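Side-chain contacts in periplasmic sensor hybrid histidine kinase (Anaeromyxobacter dehalogenans, PDB 4K0D), which probably acts as a sensor kinase that phosphorylates itself on histidine, this chain being its zinc-binding, helical-bundle periplasmic sensor domain: residues A24-A29 / S125-F130; R58-A63 / P88-A93; R65-P70 / R81-V86; P70-G75 / Q135-G140. One frame throughout, in Å; residues are numbered along the deposited sequence. Where two conformers were deposited one is given.

Contact 1: residues A24-A29 / S125-F130; sequences ASLESA and SLLRTF
L26 and E27 meet L127 and R128 where the first and last long helices of an antiparallel four-helix bundle run side by side. Helix 16-42 and helix 117-145 are oppositely directed here, with the two short axes 10.2 Å apart and 167° between their directions. E27 and L127 are level with each other across the gap.

The apolar part belongs to the two leucines, whose side chains cross at about a right angle. L26 CG lies 3.8 Å from L127 CD1. The chi1 of L26, 173°, which sets CG anti to the backbone N, sends the branch toward the bundle interior, where I82 of helix 73-102 touches both leucines.

The second kind of contact is a glutamate chain used for its carbon. E27 is extended beyond CG and slides past L127 in the opposite direction, with E27 CG 3.8 Å from L127 CD1. E27 OE2 lies against L127 CB and R128 CG, but E27 and R128 were each modelled in two conformers, and these carboxylate contacts are the less certain ones. In the conformers given, the opposite charges are not in contact, E27 OE1 being 4.8 Å from R128 NE.

A second subunit packs alongside, its Q135 meeting R128. On the inner side, L26 CD2 sits 4.0 Å from each of the two methyls, CD1 and CD2, of L127.

Contact 2: residues R58-A63 / P88-A93; sequences RLEGAA and PFEKAA
The middle hairpin of the four-helix bundle pairs helix 46-68 with helix 73-102, and here L59 and E60 of the one face F89 and E90 of the other. The helices are almost exactly antiparallel, at 178°, and their short axes lie 11.6 Å apart; the gap is bridged by the longer side chains of L59, E60, F89 and E90. L59 and E90 are the closest-set residues along the backbones.

On the buried side, L59 reaches across with a single methyl. L59 CD2 comes to 4.0 Å from F89 CD2, meeting the ring at its edge and near its plane, and the two side chains cross at about a right angle. The same CD2 is 3.8 Å from E90 CG, and the aliphatic part of E90 runs alongside the leucine in the opposite direction. F89 itself runs on inward to M119 and R120 of helix 117-145, while L59 is backed by A29 of helix 16-42.

Toward solvent the two glutamates come together, their carboxylate planes 52° apart. E60 is bent at chi2, which swings its carboxylate across to E90, whose chain is extended beyond CG. A pair of acid groups this near would repel if both were ionised; one of them probably carries a proton, although the model does not say which. Both residues also touch a crystal neighbour, which may influence the arrangement. E60 OE2 is 2.6 Å from E90 OE1 and 3.3 Å from E90 OE2.

Contact 3: residues R65-P70 / R81-V86; sequences RFAALP and RILAAV
L83 of helix 73-102 presses its two methyls against A67 and F66, at the point where helix 46-68 runs out before the turn that joins the two. This is the closing end of the antiparallel hairpin, and everything across it is carbon against carbon.

The tight part lies with A67. Its CB is 3.5 Å from L83 CD1, closer than carbons usually pack, and A67 CA is only 3.7 Å from the same methyl. L83 gets there because its CG stands anti to its own carbonyl carbon (chi1 -67°), which carries the fork out over the neighbouring helix. The other methyl, CD2, turns to F66 and meets the phenyl ring at its edge, in the plane, 4.0 Å from F66 CD2. The tight spot is also the outer one: A67 is exposed and touches a crystal neighbour, and L83 is only partly covered.

Deeper in the bundle the fit between these segments is looser. I82 CD1 approaches F66 CE2 no closer than 4.4 Å and comes at the ring obliquely. Both residues are nonetheless buried, because other helices supply their remaining neighbours.

F66 is in edge-to-face contact with F130 of helix 117-145, has a cation-pi partner in K71, and touches L26 of helix 16-42. I82 packs on L123 and L126 of helix 117-145, so this end of the hairpin is held against the first and last long helices, 16-42 and 117-145.

Contact 4: residues P70-G75 / Q135-G140; sequences PKSPEG and QAHDAG. With ZN (zinc ion), chain K.
E74 and H137 share a zinc ion, which ties the start of helix 73-102 to the last helix of the sensor domain. E74 OE1 binds the metal at 2.0 Å and H137 ND1 at 2.1 Å, with an angle at zinc close to tetrahedral; two further atoms from elsewhere complete the site. The glutamate is bent at chi2 and grips unevenly, since its OE2 lies 2.7 Å from the zinc, a long contact. Carboxylate and imidazole planes are turned 62° from each other. E74 OE1 and H137 ND1, 3.3 Å apart, are brought together by the metal and not by a hydrogen bond.

Around the imidazole, S72 lays its CB over one face, 3.5 Å from the centroid of the H137 ring and 7° off the normal, a CH-pi contact, while P73 CD approaches H137 CE1 obliquely, to 4.1 Å. D138 OD1 lies in the ring plane at its edge. H137 CG stands anti to the backbone N, at chi1 166°, which projects the ring from its helix toward S72.

Further out, S72 is the N-cap of helix 73-102: its OG accepts from G75 N at 3.3 Å. Its own backbone N donates to Q134 OE1 on helix 117-145, and D138 forms a salt bridge with R19. The zinc site thus sits near the C-terminal end of helix 117-145, with the turn after helix 46-68 on one side and helix 16-42 reached through R19.

Contacts 1, 2 and 3 form one continuous patch near the middle of the bundle, their centres 10 to 13 Å apart. L26 and L59 join contacts 1 and 2, with L26 CD1 3.4 Å from L59 CD1, and V86 carries the packing from contact 3 to L59. Contact 4 lies toward one end, its centre about 15 Å from those of contacts 1 and 3 and about 25 Å from contact 2; it shares P70 with contact 3 and alone holds a zinc bound by both segments. K71 connects it inward: K71 NZ is 2.7 Å from F66 O, a probable hydrogen bond, and the lysine packs on F130. A sodium ion lies about 4 Å from the R128 side chain.

Contact 1: residues A24-A29 / S125-F130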
loop_
_atom_site.group_PDB
_atom_site.type_symbol
_atom_site.label_atom_id
_atom_site.label_comp_id
_atom_site.label_asym_id
_atom_site.label_seq_id
_atom_site.Cartn_x
_atom_site.Cartn_y
_atom_site.Cartn_z
ATOM N N ALA B 24 -0.495 -4.764 1.645
ATOM C CA ALA B 24 -1.624 -4.895 0.711
ATOM C C ALA B 24 -1.522 -6.197 -0.043
ATOM O O ALA B 24 -2.528 -6.880 -0.298
ATOM C CB ALA B 24 -1.673 -3.736 -0.265
ATOM N N SER B 25 -0.306 -6.544 -0.426
ATOM C CA SER B 25 -0.088 -7.723 -1.238
ATOM C C SER B 25 -0.419 -9.004 -0.484
ATOM O O SER B 25 -0.921 -9.959 -1.082
ATOM C CB SER B 25 1.362 -7.785 -1.672
ATOM O OG SER B 25 1.411 -7.545 -3.054
ATOM N N LEU B 26 -0.161 -9.016 0.825
ATOM C CA LEU B 26 -0.488 -10.169 1.630
ATOM C C LEU B 26 -2.025 -10.226 1.797
ATOM O O LEU B 26 -2.637 -11.267 1.601
ATOM C CB LEU B 26 0.209 -10.087 2.984
ATOM C CG LEU B 26 -0.142 -11.157 4.046
ATOM C CD1 LEU B 26 0.091 -12.663 3.550
ATOM C CD2 LEU B 26 0.741 -10.927 5.285
ATOM N N GLU B 27 -2.623 -9.089 2.150
ATOM C CA GLU B 27 -4.086 -8.925 2.117
ATOM C C GLU B 27 -4.674 -9.578 0.839
ATOM O O GLU B 27 -5.567 -10.414 0.918
ATOM C CB GLU B 27 -4.496 -7.432 2.250
ATOM C CG GLU B 27 -4.486 -6.889 3.719
ATOM C CD GLU B 27 -4.437 -5.333 3.895
ATOM O OE1 GLU B 27 -4.636 -4.578 2.920
ATOM O OE2 GLU B 27 -4.174 -4.864 5.042
ATOM N N SER B 28 -4.176 -9.181 -0.322
ATOM C CA SER B 28 -4.620 -9.735 -1.634
ATOM C C SER B 28 -4.366 -11.276 -1.809
ATOM O O SER B 28 -5.260 -12.045 -2.265
ATOM C CB SER B 28 -3.964 -8.921 -2.733
ATOM O OG SER B 28 -4.663 -8.967 -3.948
ATOM N N ALA B 29 -3.225 -11.768 -1.355
ATOM C CA ALA B 29 -2.901 -13.200 -1.518
ATOM C C ALA B 29 -3.908 -14.006 -0.681
ATOM O O ALA B 29 -4.295 -15.126 -0.991
ATOM C CB ALA B 29 -1.431 -13.473 -1.059
ATOM N N SER B 125 -8.436 -8.860 9.345
ATOM C CA SER B 125 -8.705 -7.841 10.336
ATOM C C SER B 125 -7.372 -7.401 10.966
ATOM O O SER B 125 -7.088 -6.198 11.074
ATOM C CB SER B 125 -9.661 -8.355 11.397
ATOM O OG SER B 125 -9.623 -7.509 12.546
ATOM N N LEU B 126 -6.588 -8.373 11.443
ATOM C CA LEU B 126 -5.277 -8.101 11.945
ATOM C C LEU B 126 -4.477 -7.265 10.962
ATOM O O LEU B 126 -3.843 -6.282 11.331
ATOM C CB LEU B 126 -4.513 -9.387 12.171
ATOM C CG LEU B 126 -4.914 -10.171 13.396
ATOM C CD1 LEU B 126 -4.097 -11.476 13.458
ATOM C CD2 LEU B 126 -4.689 -9.341 14.646
ATOM N N LEU B 127 -4.482 -7.660 9.707
ATOM C CA LEU B 127 -3.630 -6.984 8.751
ATOM C C LEU B 127 -4.033 -5.548 8.636
ATOM O O LEU B 127 -3.168 -4.649 8.592
ATOM C CB LEU B 127 -3.725 -7.600 7.364
ATOM C CG LEU B 127 -2.615 -8.615 7.169
ATOM C CD1 LEU B 127 -2.983 -9.508 5.996
ATOM C CD2 LEU B 127 -1.282 -7.917 6.926
ATOM N N ARG B 128 -5.335 -5.296 8.579
ATOM C CA ARG B 128 -5.796 -3.934 8.419
ATOM C C ARG B 128 -5.511 -3.112 9.695
ATOM O O ARG B 128 -5.213 -1.910 9.638
ATOM C CB ARG B 128 -7.269 -3.914 8.035
ATOM C CG ARG B 128 -7.505 -4.189 6.554
ATOM C CD ARG B 128 -8.880 -4.781 6.276
ATOM N NE ARG B 128 -8.975 -5.258 4.894
ATOM C CZ ARG B 128 -9.969 -6.011 4.428
ATOM N NH1 ARG B 128 -10.969 -6.377 5.235
ATOM N NH2 ARG B 128 -9.966 -6.404 3.154
ATOM N N THR B 129 -5.553 -3.763 10.847
ATOM C CA THR B 129 -5.201 -3.023 12.076
ATOM C C THR B 129 -3.731 -2.656 12.005
ATOM O O THR B 129 -3.342 -1.511 12.294
ATOM C CB THR B 129 -5.483 -3.794 13.421
ATOM O OG1 THR B 129 -6.881 -4.046 13.511
ATOM C CG2 THR B 129 -5.136 -2.916 14.589
ATOM N N PHE B 130 -2.908 -3.644 11.674
ATOM C CA PHE B 130 -1.492 -3.394 11.443
ATOM C C PHE B 130 -1.269 -2.226 10.482
ATOM O O PHE B 130 -0.436 -1.378 10.712
ATOM C CB PHE B 130 -0.780 -4.602 10.865
ATOM C CG PHE B 130 0.608 -4.269 10.423
ATOM C CD1 PHE B 130 0.830 -3.674 9.184
ATOM C CD2 PHE B 130 1.679 -4.502 11.255
ATOM C CE1 PHE B 130 2.121 -3.345 8.789
ATOM C CE2 PHE B 130 2.959 -4.192 10.859
ATOM C CZ PHE B 130 3.176 -3.608 9.618
#

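Contact 2: residues R58-A63 / P88-A93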
loop_
_atom_site.group_PDB
_atom_site.type_symbol
_atom_site.label_atom_id
_atom_site.label_comp_id
_atom_site.label_asym_id
_atom_site.label_seq_id
_atom_site.Cartn_x
_atom_site.Cartn_y
_atom_site.Cartn_z
ATOM N N ARG B 58 1.653 -18.109 -4.204
ATOM C CA ARG B 58 1.599 -16.679 -4.081
ATOM C C ARG B 58 1.463 -16.199 -2.608
ATOM O O ARG B 58 2.142 -15.272 -2.188
ATOM C CB ARG B 58 0.469 -16.169 -4.909
ATOM C CG ARG B 58 0.250 -14.722 -4.724
ATOM C CD ARG B 58 -0.849 -14.285 -5.666
ATOM N NE ARG B 58 -1.354 -12.974 -5.326
ATOM C CZ ARG B 58 -2.457 -12.440 -5.836
ATOM N NH1 ARG B 58 -3.151 -13.094 -6.751
ATOM N NH2 ARG B 58 -2.866 -11.243 -5.414
ATOM N N LEU B 59 0.610 -16.841 -1.825
ATOM C CA LEU B 59 0.474 -16.470 -0.443
ATOM C C LEU B 59 1.768 -16.742 0.296
ATOM O O LEU B 59 2.174 -15.945 1.120
ATOM C CB LEU B 59 -0.658 -17.221 0.232
ATOM C CG LEU B 59 -0.846 -16.977 1.719
ATOM C CD1 LEU B 59 -1.036 -15.487 2.078
ATOM C CD2 LEU B 59 -2.061 -17.820 2.201
ATOM N N GLU B 60 2.404 -17.870 0.067
ATOM C CA GLU B 60 3.652 -18.091 0.786
ATOM C C GLU B 60 4.690 -16.971 0.436
ATOM O O GLU B 60 5.405 -16.496 1.308
ATOM C CB GLU B 60 4.223 -19.477 0.457
ATOM C CG GLU B 60 3.486 -20.590 1.093
ATOM C CD GLU B 60 3.395 -21.881 0.204
ATOM O OE1 GLU B 60 4.061 -21.995 -0.834
ATOM O OE2 GLU B 60 2.610 -22.782 0.554
ATOM N N GLY B 61 4.731 -16.547 -0.820
ATOM C CA GLY B 61 5.644 -15.472 -1.251
ATOM C C GLY B 61 5.274 -14.135 -0.630
ATOM O O GLY B 61 6.137 -13.391 -0.200
ATOM N N ALA B 62 3.993 -13.801 -0.575
ATOM C CA ALA B 62 3.573 -12.534 0.029
ATOM C C ALA B 62 3.879 -12.519 1.520
ATOM O O ALA B 62 4.203 -11.464 2.098
ATOM C CB ALA B 62 2.085 -12.294 -0.173
ATOM N N ALA B 63 3.715 -13.656 2.177
ATOM C CA ALA B 63 3.990 -13.672 3.597
ATOM C C ALA B 63 5.466 -13.437 3.803
ATOM O O ALA B 63 5.849 -12.670 4.707
ATOM C CB ALA B 63 3.559 -14.997 4.231
ATOM N N PRO B 88 -1.705 -22.125 9.210
ATOM C CA PRO B 88 -2.952 -22.826 9.508
ATOM C C PRO B 88 -3.995 -22.562 8.425
ATOM O O PRO B 88 -4.818 -23.417 8.068
ATOM C CB PRO B 88 -3.424 -22.209 10.856
ATOM C CG PRO B 88 -2.304 -21.514 11.415
ATOM C CD PRO B 88 -1.308 -21.207 10.294
ATOM N N PHE B 89 -3.975 -21.352 7.894
ATOM C CA PHE B 89 -4.986 -21.018 6.928
ATOM C C PHE B 89 -4.643 -21.786 5.665
ATOM O O PHE B 89 -5.516 -22.349 5.031
ATOM C CB PHE B 89 -4.968 -19.543 6.731
ATOM C CG PHE B 89 -5.853 -19.049 5.663
ATOM C CD1 PHE B 89 -7.199 -19.044 5.824
ATOM C CD2 PHE B 89 -5.311 -18.525 4.489
ATOM C CE1 PHE B 89 -8.013 -18.512 4.868
ATOM C CE2 PHE B 89 -6.133 -18.015 3.494
ATOM C CZ PHE B 89 -7.485 -18.014 3.679
ATOM N N GLU B 90 -3.370 -21.874 5.320
ATOM C CA GLU B 90 -3.038 -22.627 4.122
ATOM C C GLU B 90 -3.412 -24.085 4.300
ATOM O O GLU B 90 -3.845 -24.738 3.352
ATOM C CB GLU B 90 -1.546 -22.583 3.822
ATOM C CG GLU B 90 -1.105 -21.366 3.078
ATOM C CD GLU B 90 0.241 -21.567 2.446
ATOM O OE1 GLU B 90 0.286 -22.015 1.295
ATOM O OE2 GLU B 90 1.249 -21.276 3.095
ATOM N N LYS B 91 -3.196 -24.602 5.502
ATOM C CA LYS B 91 -3.373 -26.026 5.743
ATOM C C LYS B 91 -4.847 -26.375 5.561
ATOM O O LYS B 91 -5.190 -27.406 4.947
ATOM C CB LYS B 91 -2.870 -26.414 7.135
ATOM C CG LYS B 91 -2.988 -27.907 7.428
ATOM N N ALA B 92 -5.723 -25.506 6.058
ATOM C CA ALA B 92 -7.166 -25.676 5.848
ATOM C C ALA B 92 -7.524 -25.575 4.381
ATOM O O ALA B 92 -8.448 -26.245 3.883
ATOM C CB ALA B 92 -7.936 -24.648 6.595
ATOM N N ALA B 93 -6.820 -24.708 3.683
ATOM C CA ALA B 93 -7.154 -24.499 2.278
ATOM C C ALA B 93 -6.780 -25.754 1.494
ATOM O O ALA B 93 -7.516 -26.161 0.652
ATOM C CB ALA B 93 -6.425 -23.259 1.729
#

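Contact 3: residues R65-P70 / R81-V86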
loop_
_atom_site.group_PDB
_atom_site.type_symbol
_atom_site.label_atom_id
_atom_site.label_comp_id
_atom_site.label_asym_id
_atom_site.label_seq_id
_atom_site.Cartn_x
_atom_site.Cartn_y
_atom_site.Cartn_z
ATOM N N ARG B 65 7.649 -11.840 1.835
ATOM C CA ARG B 65 7.999 -10.420 1.638
ATOM C C ARG B 65 7.592 -9.579 2.828
ATOM O O ARG B 65 8.293 -8.665 3.209
ATOM C CB ARG B 65 7.349 -9.843 0.394
ATOM C CG ARG B 65 7.888 -10.461 -0.912
ATOM C CD ARG B 65 6.981 -10.083 -2.092
ATOM N NE ARG B 65 6.708 -8.628 -2.192
ATOM C CZ ARG B 65 5.486 -8.085 -2.186
ATOM N NH1 ARG B 65 4.433 -8.883 -2.089
ATOM N NH2 ARG B 65 5.312 -6.752 -2.304
ATOM N N PHE B 66 6.431 -9.856 3.400
ATOM C CA PHE B 66 5.967 -9.064 4.506
ATOM C C PHE B 66 6.765 -9.313 5.765
ATOM O O PHE B 66 7.051 -8.380 6.499
ATOM C CB PHE B 66 4.516 -9.370 4.791
ATOM C CG PHE B 66 3.947 -8.591 5.938
ATOM C CD1 PHE B 66 3.607 -7.266 5.769
ATOM C CD2 PHE B 66 3.678 -9.214 7.152
ATOM C CE1 PHE B 66 3.023 -6.559 6.823
ATOM C CE2 PHE B 66 3.097 -8.540 8.188
ATOM C CZ PHE B 66 2.780 -7.213 8.035
ATOM N N ALA B 67 7.114 -10.562 6.012
ATOM C CA ALA B 67 7.933 -10.914 7.147
ATOM C C ALA B 67 9.343 -10.278 7.061
ATOM O O ALA B 67 9.985 -10.039 8.093
ATOM C CB ALA B 67 8.063 -12.392 7.230
ATOM N N ALA B 68 9.810 -9.988 5.856
ATOM C CA ALA B 68 11.207 -9.525 5.694
ATOM C C ALA B 68 11.401 -8.073 6.083
ATOM O O ALA B 68 12.522 -7.668 6.386
ATOM C CB ALA B 68 11.676 -9.720 4.285
ATOM N N LEU B 69 10.338 -7.269 6.068
ATOM C CA LEU B 69 10.509 -5.817 6.242
ATOM C C LEU B 69 10.488 -5.409 7.719
ATOM O O LEU B 69 9.761 -6.011 8.505
ATOM C CB LEU B 69 9.413 -5.073 5.496
ATOM C CG LEU B 69 9.508 -5.217 3.997
ATOM C CD1 LEU B 69 8.230 -4.719 3.224
ATOM C CD2 LEU B 69 10.798 -4.534 3.473
ATOM N N PRO B 70 11.285 -4.370 8.115
ATOM C CA PRO B 70 11.176 -3.967 9.528
ATOM C C PRO B 70 9.816 -3.313 9.776
ATOM O O PRO B 70 9.224 -2.749 8.855
ATOM C CB PRO B 70 12.314 -2.951 9.726
ATOM C CG PRO B 70 12.618 -2.418 8.347
ATOM C CD PRO B 70 12.300 -3.582 7.384
ATOM N N ARG B 81 1.650 -12.286 14.861
ATOM C CA ARG B 81 0.438 -13.097 14.889
ATOM C C ARG B 81 -0.099 -13.266 13.460
ATOM O O ARG B 81 -0.609 -14.322 13.106
ATOM C CB ARG B 81 -0.642 -12.508 15.815
ATOM N N ILE B 82 0.027 -12.228 12.637
ATOM C CA ILE B 82 -0.412 -12.338 11.265
ATOM C C ILE B 82 0.344 -13.502 10.648
ATOM O O ILE B 82 -0.250 -14.447 10.065
ATOM C CB ILE B 82 -0.165 -11.014 10.501
ATOM C CG1 ILE B 82 -1.081 -9.929 11.032
ATOM C CG2 ILE B 82 -0.457 -11.136 9.023
ATOM C CD1 ILE B 82 -0.607 -8.557 10.642
ATOM N N LEU B 83 1.660 -13.469 10.763
ATOM C CA LEU B 83 2.474 -14.461 10.048
ATOM C C LEU B 83 2.202 -15.862 10.561
ATOM O O LEU B 83 2.236 -16.805 9.794
ATOM C CB LEU B 83 3.969 -14.130 10.128
ATOM C CG LEU B 83 4.219 -12.852 9.336
ATOM C CD1 LEU B 83 5.576 -12.246 9.680
ATOM C CD2 LEU B 83 4.155 -13.097 7.833
ATOM N N ALA B 84 1.917 -16.007 11.846
ATOM C CA ALA B 84 1.688 -17.334 12.360
ATOM C C ALA B 84 0.341 -17.814 11.886
ATOM O O ALA B 84 0.053 -19.005 11.959
ATOM C CB ALA B 84 1.737 -17.328 13.852
ATOM N N ALA B 85 -0.530 -16.898 11.468
ATOM C CA ALA B 85 -1.868 -17.319 11.059
ATOM C C ALA B 85 -1.862 -17.963 9.668
ATOM O O ALA B 85 -2.830 -18.599 9.269
ATOM C CB ALA B 85 -2.806 -16.163 11.068
ATOM N N VAL B 86 -0.775 -17.774 8.923
ATOM C CA VAL B 86 -0.779 -18.112 7.499
ATOM C C VAL B 86 -0.757 -19.624 7.292
ATOM O O VAL B 86 -1.618 -20.125 6.640
ATOM C CB VAL B 86 0.328 -17.416 6.719
ATOM C CG1 VAL B 86 0.490 -18.018 5.325
ATOM C CG2 VAL B 86 0.018 -15.876 6.616
#

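Contact 4: residues P70-G75 / Q135-G140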
loop_
_atom_site.group_PDB
_atom_site.type_symbol
_atom_site.label_atom_id
_atom_site.label_comp_id
_atom_site.label_asym_id
_atom_site.label_seq_id
_atom_site.Cartn_x
_atom_site.Cartn_y
_atom_site.Cartn_z
ATOM N N PRO B 70 11.285 -4.370 8.115
ATOM C CA PRO B 70 11.176 -3.967 9.528
ATOM C C PRO B 70 9.816 -3.313 9.776
ATOM O O PRO B 70 9.224 -2.749 8.855
ATOM C CB PRO B 70 12.314 -2.951 9.726
ATOM C CG PRO B 70 12.618 -2.418 8.347
ATOM C CD PRO B 70 12.300 -3.582 7.384
ATOM N N LYS B 71 9.304 -3.423 10.995
ATOM C CA LYS B 71 8.019 -2.845 11.322
ATOM C C LYS B 71 8.196 -1.991 12.590
ATOM O O LYS B 71 9.179 -2.101 13.299
ATOM C CB LYS B 71 6.960 -3.914 11.507
ATOM C CG LYS B 71 6.818 -4.772 10.215
ATOM C CD LYS B 71 6.089 -6.078 10.466
ATOM C CE LYS B 71 6.127 -7.004 9.227
ATOM N NZ LYS B 71 7.461 -7.542 9.006
ATOM N N SER B 72 7.262 -1.089 12.807
ATOM C CA SER B 72 7.282 -0.272 13.990
ATOM C C SER B 72 7.023 -1.182 15.203
ATOM O O SER B 72 6.560 -2.302 15.061
ATOM C CB SER B 72 6.162 0.747 13.853
ATOM O OG SER B 72 4.925 0.062 13.979
ATOM N N PRO B 73 7.271 -0.692 16.417
ATOM C CA PRO B 73 7.041 -1.584 17.575
ATOM C C PRO B 73 5.585 -1.997 17.803
ATOM O O PRO B 73 5.290 -3.131 18.171
ATOM C CB PRO B 73 7.631 -0.776 18.734
ATOM C CG PRO B 73 8.670 0.191 18.027
ATOM C CD PRO B 73 7.930 0.581 16.792
ATOM N N GLU B 74 4.670 -1.084 17.525
ATOM C CA GLU B 74 3.239 -1.358 17.570
ATOM C C GLU B 74 2.848 -2.492 16.628
ATOM O O GLU B 74 1.983 -3.349 16.935
ATOM C CB GLU B 74 2.495 -0.093 17.125
ATOM C CG GLU B 74 2.961 1.177 17.823
ATOM C CD GLU B 74 3.981 2.020 17.065
ATOM O OE1 GLU B 74 3.604 3.147 16.673
ATOM O OE2 GLU B 74 5.158 1.613 16.929
ATOM N N GLY B 75 3.467 -2.473 15.449
ATOM C CA GLY B 75 3.118 -3.408 14.398
ATOM C C GLY B 75 3.604 -4.773 14.781
ATOM O O GLY B 75 2.902 -5.751 14.578
ATOM N N GLN B 135 0.734 3.113 9.681
ATOM C CA GLN B 135 0.518 4.378 9.034
ATOM C C GLN B 135 0.629 5.548 10.043
ATOM O O GLN B 135 1.320 6.563 9.803
ATOM C CB GLN B 135 -0.862 4.361 8.400
ATOM C CG GLN B 135 -1.225 5.703 7.876
ATOM C CD GLN B 135 -2.476 5.710 7.065
ATOM O OE1 GLN B 135 -2.493 5.329 5.874
ATOM N NE2 GLN B 135 -3.554 6.164 7.693
ATOM N N ALA B 136 0.004 5.381 11.203
ATOM C CA ALA B 136 0.039 6.437 12.219
ATOM C C ALA B 136 1.464 6.599 12.648
ATOM O O ALA B 136 1.946 7.727 12.794
ATOM C CB ALA B 136 -0.857 6.086 13.386
ATOM N N HIS B 137 2.197 5.499 12.785
ATOM C CA HIS B 137 3.586 5.620 13.201
ATOM C C HIS B 137 4.449 6.275 12.112
ATOM O O HIS B 137 5.238 7.140 12.403
ATOM C CB HIS B 137 4.148 4.280 13.638
ATOM C CG HIS B 137 5.647 4.254 13.766
ATOM N ND1 HIS B 137 6.299 4.169 14.978
ATOM C CD2 HIS B 137 6.617 4.228 12.823
ATOM C CE1 HIS B 137 7.603 4.108 14.780
ATOM N NE2 HIS B 137 7.824 4.143 13.478
ATOM N N ASP B 138 4.258 5.909 10.858
ATOM C CA ASP B 138 5.005 6.522 9.786
ATOM C C ASP B 138 4.672 7.994 9.628
ATOM O O ASP B 138 5.546 8.794 9.297
ATOM C CB ASP B 138 4.738 5.854 8.458
ATOM C CG ASP B 138 5.221 4.406 8.417
ATOM O OD1 ASP B 138 6.066 3.966 9.232
ATOM O OD2 ASP B 138 4.722 3.716 7.538
ATOM N N ALA B 139 3.424 8.362 9.841
ATOM C CA ALA B 139 3.049 9.757 9.727
ATOM C C ALA B 139 3.756 10.610 10.838
ATOM O O ALA B 139 4.239 11.730 10.593
ATOM C CB ALA B 139 1.534 9.887 9.827
ATOM N N GLY B 140 3.852 10.059 12.040
ATOM C CA GLY B 140 4.541 10.746 13.132
ATOM C C GLY B 140 6.055 10.795 12.887
ATOM O O GLY B 140 6.723 11.768 13.243
HETATM ZN ZN ZN K . 5.260 4.325 16.795
#